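Side-chain contacts in lipolytic protein G-D-S-L family (Veillonella parvula DSM 2008, PDB 4RW0), which probably hydrolyses ester bonds as a member of the GDSL (SGNH-hydrolase) lipase/acylhydrolase family: residues G75-D78 / I79-G82; G119-L122 / V123-E126; E56-A59 / V60-S64; T91-K94 / A95-A99. All coordinates share one frame; numbering follows the deposited sequence.

Contact 1: residues G75-D78 / I79-G82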
loop_
_atom_site.group_PDB
_atom_site.type_symbol
_atom_site.label_atom_id
_atom_site.label_comp_id
_atom_site.label_asym_id
_atom_site.label_seq_id
_atom_site.Cartn_x
_atom_site.Cartn_y
_atom_site.Cartn_z
ATOM N N GLY A 75 -6.531 -4.925 -0.364
ATOM C CA GLY A 75 -7.975 -4.943 -0.589
ATOM C C GLY A 75 -8.397 -5.175 -1.984
ATOM O O GLY A 75 -9.499 -5.666 -2.235
ATOM N N THR A 76 -7.505 -4.894 -2.943
ATOM C CA THR A 76 -7.815 -5.229 -4.334
ATOM C C THR A 76 -8.327 -6.621 -4.564
ATOM O O THR A 76 -9.319 -6.823 -5.301
ATOM C CB THR A 76 -6.561 -4.992 -5.235
ATOM O OG1 THR A 76 -6.281 -3.598 -5.204
ATOM C CG2 THR A 76 -6.741 -5.509 -6.685
ATOM N N ASN A 77 -7.648 -7.630 -4.011
ATOM C CA ASN A 77 -8.136 -9.002 -4.230
ATOM C C ASN A 77 -9.528 -9.266 -3.671
ATOM O O ASN A 77 -10.320 -10.009 -4.262
ATOM C CB ASN A 77 -7.118 -10.017 -3.741
ATOM C CG ASN A 77 -5.856 -10.013 -4.650
ATOM O OD1 ASN A 77 -5.973 -10.068 -5.904
ATOM N ND2 ASN A 77 -4.662 -9.895 -4.038
ATOM N N ASP A 78 -9.827 -8.622 -2.566
ATOM C CA ASP A 78 -11.148 -8.746 -1.939
ATOM C C ASP A 78 -12.198 -8.103 -2.835
ATOM O O ASP A 78 -13.233 -8.716 -3.084
ATOM C CB ASP A 78 -11.170 -8.071 -0.595
ATOM C CG ASP A 78 -10.206 -8.748 0.415
ATOM O OD1 ASP A 78 -8.981 -8.428 0.462
ATOM O OD2 ASP A 78 -10.686 -9.626 1.133
ATOM N N ILE A 79 -11.897 -6.919 -3.369
ATOM C CA ILE A 79 -12.817 -6.228 -4.248
ATOM C C ILE A 79 -13.026 -7.016 -5.518
ATOM O O ILE A 79 -14.183 -7.196 -5.992
ATOM C CB ILE A 79 -12.373 -4.819 -4.462
ATOM C CG1 ILE A 79 -12.448 -4.083 -3.146
ATOM C CG2 ILE A 79 -13.213 -4.106 -5.530
ATOM C CD1 ILE A 79 -11.756 -2.714 -3.206
ATOM N N LEU A 80 -11.951 -7.575 -6.080
ATOM C CA LEU A 80 -12.121 -8.393 -7.263
ATOM C C LEU A 80 -12.973 -9.640 -7.000
ATOM O O LEU A 80 -13.606 -10.154 -7.880
ATOM C CB LEU A 80 -10.805 -8.854 -7.832
ATOM C CG LEU A 80 -9.988 -7.740 -8.477
ATOM C CD1 LEU A 80 -8.589 -8.294 -8.733
ATOM C CD2 LEU A 80 -10.613 -7.257 -9.774
ATOM N N GLN A 81 -12.954 -10.152 -5.794
ATOM C CA GLN A 81 -13.748 -11.310 -5.457
ATOM C C GLN A 81 -15.148 -10.962 -4.984
ATOM O O GLN A 81 -15.872 -11.826 -4.616
ATOM C CB GLN A 81 -13.021 -12.131 -4.401
ATOM C CG GLN A 81 -11.904 -12.923 -5.058
ATOM C CD GLN A 81 -10.939 -13.521 -4.070
ATOM O OE1 GLN A 81 -11.062 -13.329 -2.854
ATOM N NE2 GLN A 81 -9.957 -14.261 -4.586
ATOM N N GLY A 82 -15.520 -9.700 -4.957
ATOM C CA GLY A 82 -16.885 -9.362 -4.692
ATOM C C GLY A 82 -17.171 -8.765 -3.347
ATOM O O GLY A 82 -18.304 -8.420 -3.121
#
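With chi1 at -64°, Thr-76 places CG2 opposite its own backbone N and beside its carbonyl carbon, while Leu-80 keeps CG next to its own backbone N (chi1 -70°). The two side chains therefore run alongside each other in the same direction, with Thr-76 CG2 3.9 Å from Leu-80 CD1. Leu-80 CG also rests 3.4 Å from Thr-76 O, the same carbonyl that takes the Leu-80 N-H at 2.8 Å. Ile-79 repeats the pattern one residue earlier: its CG1 leans over Gly-75 O, which accepts from Ile-79 N at 2.9 Å. Gly-75 occupies the N-cap position, just before the short helix 76-80, and Gly-75 to Asp-78 spell the GxND block of SGNH hydrolases. In relatives the asparagine of that block helps form the oxyanion hole, so Asn-77 probably does the same here. Its ND2 binds Cys-46 O just before helix 48-59, and Asp-78 OD1 accepts from Val-48 N at the first residue of that helix. Thr-76 N donates to Glu-110 OE1. At the far end the helix closes in a Schellman motif. Gln-81 N reaches Asn-77 O at 3.1 Å in a bent bond (137°) and has a second, weak one to Asp-78 O, while Gly-82, with positive phi, gives its N-H to Ile-79 O at 3.0 Å. The Gln-81 chain runs out over Asn-77 O, its CG 3.4 Å from that oxygen, on the solvent side of the turn.

Contact 2: residues G119-L122 / V123-E126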
loop_
_atom_site.group_PDB
_atom_site.type_symbol
_atom_site.label_atom_id
_atom_site.label_comp_id
_atom_site.label_asym_id
_atom_site.label_seq_id
_atom_site.Cartn_x
_atom_site.Cartn_y
_atom_site.Cartn_z
ATOM N N GLY A 119 -17.852 0.039 -12.187
ATOM C CA GLY A 119 -18.354 -0.985 -11.254
ATOM C C GLY A 119 -17.416 -1.175 -10.052
ATOM O O GLY A 119 -17.464 -0.425 -9.082
ATOM N N LEU A 120 -16.512 -2.144 -10.160
ATOM C CA LEU A 120 -15.580 -2.433 -9.054
ATOM C C LEU A 120 -14.739 -1.247 -8.590
ATOM O O LEU A 120 -14.443 -1.113 -7.393
ATOM C CB LEU A 120 -14.686 -3.604 -9.409
ATOM C CG LEU A 120 -15.454 -4.886 -9.566
ATOM C CD1 LEU A 120 -14.495 -5.992 -9.874
ATOM C CD2 LEU A 120 -16.256 -5.181 -8.305
ATOM N N ASP A 121 -14.351 -0.358 -9.498
ATOM C CA ASP A 121 -13.519 0.748 -9.052
ATOM C C ASP A 121 -14.196 1.682 -8.110
ATOM O O ASP A 121 -13.528 2.451 -7.375
ATOM C CB ASP A 121 -13.000 1.590 -10.236
ATOM C CG ASP A 121 -11.843 2.491 -9.814
ATOM O OD1 ASP A 121 -10.813 1.916 -9.320
ATOM O OD2 ASP A 121 -11.994 3.733 -9.863
ATOM N N LEU A 122 -15.535 1.701 -8.171
ATOM C CA LEU A 122 -16.277 2.543 -7.222
ATOM C C LEU A 122 -16.126 2.031 -5.774
ATOM O O LEU A 122 -16.085 2.833 -4.825
ATOM C CB LEU A 122 -17.766 2.650 -7.590
ATOM C CG LEU A 122 -18.098 3.077 -9.032
ATOM C CD1 LEU A 122 -19.616 3.088 -9.258
ATOM C CD2 LEU A 122 -17.539 4.455 -9.308
ATOM N N VAL A 123 -15.996 0.725 -5.613
ATOM C CA VAL A 123 -15.760 0.149 -4.268
ATOM C C VAL A 123 -14.392 0.620 -3.735
ATOM O O VAL A 123 -14.251 1.102 -2.582
ATOM C CB VAL A 123 -15.799 -1.368 -4.313
ATOM C CG1 VAL A 123 -15.663 -1.928 -2.910
ATOM C CG2 VAL A 123 -17.089 -1.879 -4.946
ATOM N N VAL A 124 -13.388 0.606 -4.632
ATOM C CA VAL A 124 -12.027 1.070 -4.297
ATOM C C VAL A 124 -12.073 2.519 -3.832
ATOM O O VAL A 124 -11.497 2.918 -2.821
ATOM C CB VAL A 124 -11.043 0.952 -5.535
ATOM C CG1 VAL A 124 -9.725 1.638 -5.255
ATOM C CG2 VAL A 124 -10.745 -0.473 -5.858
ATOM N N ARG A 125 -12.810 3.327 -4.580
ATOM C CA ARG A 125 -12.927 4.713 -4.232
ATOM C C ARG A 125 -13.579 4.929 -2.903
ATOM O O ARG A 125 -13.145 5.830 -2.183
ATOM C CB ARG A 125 -13.650 5.515 -5.339
ATOM C CG ARG A 125 -12.745 5.646 -6.574
ATOM C CD ARG A 125 -13.427 6.111 -7.831
ATOM N NE ARG A 125 -14.153 7.322 -7.578
ATOM C CZ ARG A 125 -15.136 7.789 -8.360
ATOM N NH1 ARG A 125 -15.498 7.174 -9.515
ATOM N NH2 ARG A 125 -15.766 8.898 -7.982
ATOM N N GLU A 126 -14.612 4.163 -2.606
ATOM C CA GLU A 126 -15.333 4.261 -1.304
ATOM C C GLU A 126 -14.422 3.875 -0.166
ATOM O O GLU A 126 -14.372 4.554 0.838
ATOM C CB GLU A 126 -16.564 3.313 -1.267
ATOM C CG GLU A 126 -17.766 3.700 -2.133
ATOM C CD GLU A 126 -18.814 2.583 -2.360
ATOM O OE1 GLU A 126 -18.809 1.533 -1.678
ATOM O OE2 GLU A 126 -19.658 2.762 -3.262
HETATM O O HOH W 1 -13.996 4.963 -11.034
#
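Asp-121 and Arg-125, one helical turn apart, link their charged groups through a water rather than directly. Water 1 donates to Asp-121 OD2 at 2.6 Å and accepts from Arg-125 NH1 at 3.1 Å, lying at the guanidinium edge and in its plane. The charges stay apart, OD2 being 4.8 Å from Arg-125 NE, and what touches the carboxylate is the methylene Arg-125 CD, 3.4 Å from Asp-121 OD2. The two side chains cross nearly perpendicularly; a bend at chi3 (53°) redirects Arg-125 beyond CD, where NH1 meets the water. Asp-121 is gripped from outside as well: Tyr-146 OH bonds OD2 and Ile-113 N bonds OD1, which should hold the carboxylate in one rotation. Beneath this run the helical bonds Arg-125 N to Asp-121 O and Glu-126 N to Leu-122 O, each 3.0 Å. Farther out, Leu-122 lies alongside Arg-125 with CD2 3.4 Å from NH1. Glu-126 lays CG over Leu-122 O, and its OE1 reaches Ser-85 OG. This first part of helix 120-138, in the beta-alpha-beta crossover from strand 104-108 to strand 141-143, packs Leu-120, Val-123 and Val-124 against helix 76-80, while Val-124 and Arg-125 meet Tyr-146 of helix 145-154.

Contact 3: residues E56-A59 / V60-S64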
loop_
_atom_site.group_PDB
_atom_site.type_symbol
_atom_site.label_atom_id
_atom_site.label_comp_id
_atom_site.label_asym_id
_atom_site.label_seq_id
_atom_site.Cartn_x
_atom_site.Cartn_y
_atom_site.Cartn_z
ATOM N N GLU A 56 0.523 -10.358 12.077
ATOM C CA GLU A 56 0.588 -11.076 13.399
ATOM C C GLU A 56 1.807 -11.920 13.436
ATOM O O GLU A 56 2.497 -11.976 14.460
ATOM C CB GLU A 56 -0.621 -11.998 13.609
ATOM C CG GLU A 56 -1.988 -11.313 13.709
ATOM C CD GLU A 56 -3.202 -12.296 13.606
ATOM O OE1 GLU A 56 -3.003 -13.445 13.124
ATOM O OE2 GLU A 56 -4.372 -11.887 13.927
ATOM N N ASN A 57 2.127 -12.610 12.332
ATOM C CA ASN A 57 3.294 -13.548 12.401
ATOM C C ASN A 57 4.588 -12.777 12.551
ATOM O O ASN A 57 5.514 -13.189 13.250
ATOM C CB ASN A 57 3.368 -14.449 11.147
ATOM C CG ASN A 57 2.145 -15.355 11.002
ATOM O OD1 ASN A 57 1.461 -15.680 11.984
ATOM N ND2 ASN A 57 1.821 -15.705 9.770
ATOM N N TRP A 58 4.643 -11.589 11.971
ATOM C CA TRP A 58 5.811 -10.738 12.216
ATOM C C TRP A 58 5.785 -10.151 13.626
ATOM O O TRP A 58 6.803 -10.097 14.331
ATOM C CB TRP A 58 5.877 -9.589 11.148
ATOM C CG TRP A 58 6.745 -8.431 11.568
ATOM C CD1 TRP A 58 8.071 -8.403 11.509
ATOM C CD2 TRP A 58 6.329 -7.211 12.160
ATOM N NE1 TRP A 58 8.541 -7.235 12.039
ATOM C CE2 TRP A 58 7.469 -6.463 12.403
ATOM C CE3 TRP A 58 5.100 -6.671 12.487
ATOM C CZ2 TRP A 58 7.447 -5.241 13.025
ATOM C CZ3 TRP A 58 5.053 -5.363 13.046
ATOM C CH2 TRP A 58 6.208 -4.700 13.366
ATOM N N ALA A 59 4.639 -9.609 14.027
ATOM C CA ALA A 59 4.563 -8.880 15.300
ATOM C C ALA A 59 5.011 -9.690 16.506
ATOM O O ALA A 59 5.688 -9.171 17.374
ATOM C CB ALA A 59 3.128 -8.384 15.517
ATOM N N VAL A 60 4.691 -10.962 16.514
ATOM C CA VAL A 60 5.115 -11.830 17.632
ATOM C C VAL A 60 6.575 -12.042 17.724
ATOM O O VAL A 60 7.013 -12.474 18.755
ATOM C CB VAL A 60 4.447 -13.224 17.619
ATOM C CG1 VAL A 60 2.992 -13.030 17.907
ATOM C CG2 VAL A 60 4.713 -14.027 16.324
ATOM N N THR A 61 7.340 -11.715 16.658
ATOM C CA THR A 61 8.791 -11.761 16.684
ATOM C C THR A 61 9.473 -10.443 16.741
ATOM O O THR A 61 10.691 -10.390 16.780
ATOM C CB THR A 61 9.374 -12.373 15.374
ATOM O OG1 THR A 61 9.102 -11.524 14.213
ATOM C CG2 THR A 61 8.703 -13.647 15.091
ATOM N N ALA A 62 8.724 -9.355 16.657
ATOM C CA ALA A 62 9.341 -8.026 16.469
ATOM C C ALA A 62 9.993 -7.449 17.690
ATOM O O ALA A 62 9.416 -7.487 18.742
ATOM C CB ALA A 62 8.303 -7.040 15.970
ATOM N N VAL A 63 11.187 -6.924 17.550
ATOM C CA VAL A 63 11.838 -6.174 18.632
ATOM C C VAL A 63 11.157 -4.817 18.829
ATOM O O VAL A 63 10.513 -4.281 17.911
ATOM C CB VAL A 63 13.309 -5.968 18.355
ATOM C CG1 VAL A 63 13.999 -7.304 18.122
ATOM C CG2 VAL A 63 13.505 -5.059 17.139
ATOM N N SER A 64 11.278 -4.253 20.020
ATOM C CA SER A 64 10.757 -2.868 20.264
ATOM C C SER A 64 11.588 -1.915 19.462
ATOM O O SER A 64 12.803 -2.012 19.461
ATOM C CB SER A 64 10.975 -2.386 21.710
ATOM O OG SER A 64 10.332 -3.292 22.526
HETATM O O HOH W 2 7.313 -9.214 19.579
#
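Trp-58 and Ala-62 make the tight half of this contact: Ala-62 CB sits over one face of the indole, 3.5 Å above its plane and offset toward the rim. It is a CH-pi contact, 4.0 Å from CB to the centroid of the Trp-58 six-membered ring, and CZ2 is the nearest ring atom at 3.6 Å. The Trp-58 torsion sets this up, since CG opposite the backbone N (chi1 161°) carries the ring toward the chain that follows. Trp-58 O is held twice by Thr-61, by OG1 at 2.7 Å and by N at 2.9 Å; OG1 is tilted only slightly from the carbonyl plane, whereas N approaches from above it. Val-60 N bonds Glu-56 O, and a type I turn runs from Ala-59 to Ala-62.

The other side is more open. Water 2 bridges the turn, donating to Ala-59 O at 2.7 Å and to Ala-62 O at 2.8 Å, and Val-60 and Thr-61 are exposed. The contact follows helix 48-59 on the way to strand 69-73, with Trp-58 edge-to-face against Tyr-41, just past strand 36-40, and touching Arg-68 and Lys-102.

Contact 4: residues T91-K94 / A95-A99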
loop_
_atom_site.group_PDB
_atom_site.type_symbol
_atom_site.label_atom_id
_atom_site.label_comp_id
_atom_site.label_asym_id
_atom_site.label_seq_id
_atom_site.Cartn_x
_atom_site.Cartn_y
_atom_site.Cartn_z
ATOM N N THR A 91 -11.865 -4.326 7.811
ATOM C CA THR A 91 -10.774 -5.268 8.018
ATOM C C THR A 91 -9.449 -4.502 7.979
ATOM O O THR A 91 -8.531 -4.814 8.760
ATOM C CB THR A 91 -10.875 -6.361 7.003
ATOM O OG1 THR A 91 -12.221 -6.853 6.962
ATOM C CG2 THR A 91 -9.894 -7.413 7.246
ATOM N N LEU A 92 -9.314 -3.496 7.088
ATOM C CA LEU A 92 -8.118 -2.640 7.090
ATOM C C LEU A 92 -7.921 -1.894 8.390
ATOM O O LEU A 92 -6.826 -1.827 8.940
ATOM C CB LEU A 92 -8.204 -1.650 5.934
ATOM C CG LEU A 92 -7.860 -2.289 4.560
ATOM C CD1 LEU A 92 -8.196 -1.303 3.447
ATOM C CD2 LEU A 92 -6.362 -2.657 4.493
ATOM N N VAL A 93 -9.001 -1.357 8.959
ATOM C CA VAL A 93 -8.881 -0.747 10.284
ATOM C C VAL A 93 -8.325 -1.685 11.361
ATOM O O VAL A 93 -7.439 -1.290 12.145
ATOM C CB VAL A 93 -10.256 -0.170 10.745
ATOM C CG1 VAL A 93 -10.162 0.241 12.177
ATOM C CG2 VAL A 93 -10.666 1.000 9.861
ATOM N N LYS A 94 -8.755 -2.941 11.348
ATOM C CA LYS A 94 -8.204 -3.961 12.236
ATOM C C LYS A 94 -6.713 -4.142 12.038
ATOM O O LYS A 94 -5.914 -4.132 12.967
ATOM C CB LYS A 94 -8.906 -5.278 11.969
ATOM C CG LYS A 94 -10.154 -5.388 12.812
ATOM C CD LYS A 94 -11.201 -6.384 12.287
ATOM C CE LYS A 94 -10.736 -7.827 12.146
ATOM N NZ LYS A 94 -11.873 -8.701 11.721
ATOM N N ALA A 95 -6.319 -4.174 10.787
ATOM C CA ALA A 95 -4.888 -4.234 10.476
ATOM C C ALA A 95 -4.134 -3.033 10.997
ATOM O O ALA A 95 -3.031 -3.193 11.565
ATOM C CB ALA A 95 -4.704 -4.407 8.982
ATOM N N ILE A 96 -4.731 -1.847 10.847
ATOM C CA ILE A 96 -4.094 -0.623 11.253
ATOM C C ILE A 96 -3.946 -0.561 12.764
ATOM O O ILE A 96 -2.898 -0.153 13.291
ATOM C CB ILE A 96 -4.887 0.609 10.730
ATOM C CG1 ILE A 96 -4.851 0.723 9.197
ATOM C CG2 ILE A 96 -4.409 1.892 11.380
ATOM C CD1 ILE A 96 -5.942 1.611 8.606
ATOM N N GLU A 97 -4.974 -1.016 13.469
ATOM C CA GLU A 97 -4.931 -1.052 14.994
ATOM C C GLU A 97 -3.899 -2.035 15.480
ATOM O O GLU A 97 -3.097 -1.720 16.369
ATOM C CB GLU A 97 -6.294 -1.409 15.542
ATOM C CG GLU A 97 -7.327 -0.335 15.242
ATOM C CD GLU A 97 -8.776 -0.729 15.604
ATOM O OE1 GLU A 97 -9.104 -1.947 15.794
ATOM O OE2 GLU A 97 -9.595 0.221 15.672
ATOM N N LEU A 98 -3.827 -3.188 14.819
ATOM C CA LEU A 98 -2.795 -4.155 15.159
ATOM C C LEU A 98 -1.406 -3.632 14.901
ATOM O O LEU A 98 -0.558 -3.601 15.799
ATOM C CB LEU A 98 -3.051 -5.466 14.411
ATOM C CG LEU A 98 -1.946 -6.511 14.559
ATOM C CD1 LEU A 98 -1.805 -6.921 16.042
ATOM C CD2 LEU A 98 -2.199 -7.697 13.619
ATOM N N ALA A 99 -1.136 -3.127 13.674
ATOM C CA ALA A 99 0.199 -2.630 13.387
ATOM C C ALA A 99 0.611 -1.477 14.292
ATOM O O ALA A 99 1.791 -1.327 14.630
ATOM C CB ALA A 99 0.269 -2.218 11.882
#
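From Thr-91 to Leu-98 the backbone is regular alpha-helix, each N-H of Ala-95, Ile-96, Glu-97 and Leu-98 bonding the carbonyl four residues back, at 2.8 Å for Ile-96 N to Leu-92 O and 3.1 Å for Ala-95 N to Thr-91 O. This is the middle of helix 85-100, which belongs to the beta-alpha-beta crossover from strand 69-73 to its neighbour 104-108 and packs against both in the alpha/beta/alpha sandwich of the SGNH hydrolases. The helix has distinct faces. On the buried one, Ile-96 holds CG1 beside its own backbone N (chi1 -67°), 3.2 Å from Leu-92 O, and the extended chi2 (161°) brings CD1 to 3.6 Å from the same oxygen, so the ethyl arm lies back along the preceding turn. Beyond it Ile-96 meets Leu-72 and Ile-107 of the sheet, and Ala-99 packs on the same two strands. Ala-95, also buried, brings its small CB to 3.3 Å from Leu-92 O. On another side Thr-91 and Leu-98 lean on helix 48-59; Thr-91 OG1 is turned back to Tyr-87 O, a hydrogen bond within its own helix. Val-93, Ile-96 and Glu-97 all touch Tyr-134 of helix 120-138, which flanks this helix. The outer surface is that of Lys-94 and Glu-97. Glu-97 is extended beyond CG, its CG 3.2 Å from Val-93 O, and its side chain slants across that of Val-93. The carboxylate thereby meets a methyl group of the preceding turn, Glu-97 OE2 standing 3.5 Å from Val-93 CG1.

How the contacts relate
The four contacts fall into two touching pairs. Contacts 1 and 2 have centres 10 Å apart and interlock through Ile-79, whose CD1 is 3.6 Å from Val-124 CG2. Contacts 3 and 4 meet where Glu-56 CG lies 3.6 Å from Leu-98 CD2, their centres 15 Å apart. Contacts 2 and 3 lie on opposite sides of the chain's centre, about 33 Å apart between centres. Contact 1 carries the GxND block, and Thr-76 touches Asp-11 of the GDS block, so the probable active site borders this end. The sodium ion, bound at Asp-30, Ile-33 and Val-36, uses no residue of the four contacts.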